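Local coordinates for probable thiosulfate sulfurtransferase (Thermus thermophilus, PDB 2EG4), which probably transfers sulfur from thiosulfate to acceptors such as cyanide, as rhodaneses do, and binds a zinc ion, at residues Y190-A195 against S217-L222. Sequence-based numbering, arbitrary orientation.
Sequences YCHSGA and SMHEWL. With ZN (zinc ion), chain C; SO4 (sulfate ion), chain D.
Ser217 meets the loop at Cys191, whose backbone N-H points almost straight at the serine hydroxyl (Cys191 N to Ser217 OG 2.9 Å, 174° at the hydrogen). The same hydroxyl is hydrogen-bonded to the carbonyl of Tyr214, and a serine suits this buried place because it is small and can both accept and donate. An alanine here would probably leave the Cys191 N-H without its acceptor and the Tyr214 carbonyl without its hydroxyl partner. At Met218 the backbone N gives a hydrogen bond to Cys191 O (2.8 Å). Its side chain, bent at chi2 (60°), runs beside Tyr190 and sets Met218 SD 3.8 Å from Tyr190 CE1, an oblique Met-aromatic contact. His219 N then bonds to His192 O (3.1 Å), so consecutive amides meet consecutive loop carbonyls. The two histidine side chains lie side by side and bind one zinc ion, through His192 NE2 and His219 ND1, each 2.1 Å from the metal; imidazole nitrogens are good zinc ligands, and Cys151 and Cys152 complete the site. On the loop, the backbone N-H groups of His192, Ser193 and Ala195 hold a sulfate ion, probably from the crystallisation liquor, much as in the rhodanese active-site loop, and Cys191 is probably the sulfur-carrying cysteine. This loop links central strand 186-190 of the parallel sheet to helix 195-206, and helix 217-223, following edge strand 210-213, packs against the loop.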
loop_
_atom_site.group_PDB
_atom_site.type_symbol
_atom_site.label_atom_id
_atom_site.label_comp_id
_atom_site.label_asym_id
_atom_site.label_seq_id
_atom_site.Cartn_x
_atom_site.Cartn_y
_atom_site.Cartn_z
ATOM N N TYR A 190 7.980 6.640 0.555
ATOM C CA TYR A 190 6.901 7.439 -0.020
ATOM C C TYR A 190 7.038 7.542 -1.531
ATOM O O TYR A 190 8.059 7.154 -2.114
ATOM C CB TYR A 190 6.897 8.852 0.596
ATOM C CG TYR A 190 7.933 9.789 0.009
ATOM C CD1 TYR A 190 7.639 10.565 -1.106
ATOM C CD2 TYR A 190 9.194 9.916 0.588
ATOM C CE1 TYR A 190 8.559 11.459 -1.637
ATOM C CE2 TYR A 190 10.140 10.818 0.062
ATOM C CZ TYR A 190 9.812 11.585 -1.045
ATOM O OH TYR A 190 10.693 12.493 -1.586
ATOM N N CYS A 191 5.981 8.030 -2.172
ATOM C CA CYS A 191 5.983 8.247 -3.618
ATOM C C CYS A 191 4.923 9.292 -3.947
ATOM O O CYS A 191 4.903 10.322 -3.289
ATOM C CB CYS A 191 5.760 6.939 -4.373
ATOM S SG CYS A 191 4.323 5.995 -3.867
ATOM N N HIS A 192 4.041 9.053 -4.932
ATOM C CA HIS A 192 3.018 10.049 -5.257
ATOM C C HIS A 192 1.795 9.927 -4.358
ATOM O O HIS A 192 1.365 10.902 -3.751
ATOM C CB HIS A 192 2.574 9.939 -6.715
ATOM C CG HIS A 192 1.505 10.922 -7.082
ATOM N ND1 HIS A 192 0.281 10.533 -7.586
ATOM C CD2 HIS A 192 1.455 12.271 -6.969
ATOM C CE1 HIS A 192 -0.477 11.599 -7.766
ATOM N NE2 HIS A 192 0.210 12.665 -7.398
ATOM N N SER A 193 1.224 8.727 -4.260
ATOM C CA SER A 193 0.074 8.577 -3.398
ATOM C C SER A 193 0.152 7.291 -2.600
ATOM O O SER A 193 -0.868 6.704 -2.248
ATOM C CB SER A 193 -1.247 8.647 -4.184
ATOM O OG SER A 193 -1.364 7.593 -5.140
ATOM N N GLY A 194 1.384 6.858 -2.338
ATOM C CA GLY A 194 1.628 5.682 -1.506
ATOM C C GLY A 194 1.484 4.291 -2.094
ATOM O O GLY A 194 1.486 3.325 -1.349
ATOM N N ALA A 195 1.365 4.184 -3.416
ATOM C CA ALA A 195 1.187 2.884 -4.075
ATOM C C ALA A 195 2.506 2.118 -4.232
ATOM O O ALA A 195 2.655 1.008 -3.715
ATOM C CB ALA A 195 0.492 3.087 -5.463
ATOM N N SER A 217 1.929 10.853 0.885
ATOM C CA SER A 217 3.013 10.985 -0.079
ATOM C C SER A 217 3.156 12.376 -0.686
ATOM O O SER A 217 2.686 13.363 -0.117
ATOM C CB SER A 217 2.878 9.946 -1.197
ATOM O OG SER A 217 3.478 8.717 -0.818
ATOM N N MET A 218 3.829 12.449 -1.833
ATOM C CA MET A 218 4.090 13.734 -2.500
ATOM C C MET A 218 2.842 14.553 -2.875
ATOM O O MET A 218 2.867 15.788 -2.842
ATOM C CB MET A 218 4.966 13.495 -3.742
ATOM C CG MET A 218 5.988 14.589 -4.019
ATOM S SD MET A 218 7.200 14.854 -2.655
ATOM C CE MET A 218 7.496 16.582 -2.919
ATOM N N HIS A 219 1.747 13.890 -3.228
ATOM C CA HIS A 219 0.543 14.648 -3.550
ATOM C C HIS A 219 0.119 15.466 -2.327
ATOM O O HIS A 219 -0.077 16.682 -2.420
ATOM C CB HIS A 219 -0.600 13.716 -3.988
ATOM C CG HIS A 219 -1.801 14.446 -4.502
ATOM N ND1 HIS A 219 -1.938 14.818 -5.823
ATOM C CD2 HIS A 219 -2.902 14.914 -3.865
ATOM C CE1 HIS A 219 -3.070 15.483 -5.977
ATOM N NE2 HIS A 219 -3.672 15.556 -4.806
ATOM N N GLU A 220 0.003 14.821 -1.168
ATOM C CA GLU A 220 -0.401 15.556 0.019
ATOM C C GLU A 220 0.635 16.603 0.391
ATOM O O GLU A 220 0.294 17.735 0.701
ATOM C CB GLU A 220 -0.589 14.628 1.206
ATOM C CG GLU A 220 -0.948 15.402 2.454
ATOM C CD GLU A 220 -0.959 14.547 3.680
ATOM O OE1 GLU A 220 -0.014 13.739 3.855
ATOM O OE2 GLU A 220 -1.903 14.694 4.490
ATOM N N TRP A 221 1.906 16.218 0.334
ATOM C CA TRP A 221 2.994 17.119 0.706
ATOM C C TRP A 221 2.907 18.435 -0.055
ATOM O O TRP A 221 3.061 19.510 0.525
ATOM C CB TRP A 221 4.351 16.429 0.464
ATOM C CG TRP A 221 5.555 17.194 1.007
ATOM C CD1 TRP A 221 6.291 18.152 0.362
ATOM C CD2 TRP A 221 6.150 17.042 2.308
ATOM N NE1 TRP A 221 7.312 18.608 1.186
ATOM C CE2 TRP A 221 7.245 17.944 2.383
ATOM C CE3 TRP A 221 5.866 16.234 3.413
ATOM C CZ2 TRP A 221 8.053 18.055 3.528
ATOM C CZ3 TRP A 221 6.668 16.336 4.550
ATOM C CH2 TRP A 221 7.751 17.242 4.597
ATOM N N LEU A 222 2.638 18.356 -1.351
ATOM C CA LEU A 222 2.524 19.567 -2.161
ATOM C C LEU A 222 1.220 20.324 -1.888
ATOM O O LEU A 222 1.216 21.547 -1.843
ATOM C CB LEU A 222 2.623 19.223 -3.649
ATOM C CG LEU A 222 4.022 18.782 -4.114
ATOM C CD1 LEU A 222 3.978 18.336 -5.571
ATOM C CD2 LEU A 222 5.016 19.950 -3.935
HETATM ZN ZN ZN C . -0.623 14.587 -7.488
HETATM S S SO4 D . 2.484 6.124 -6.836
HETATM O O1 SO4 D . 1.725 6.440 -8.091
HETATM O O2 SO4 D . 3.675 7.031 -6.748
HETATM O O3 SO4 D . 1.597 6.330 -5.644
HETATM O O4 SO4 D . 2.947 4.697 -6.876
#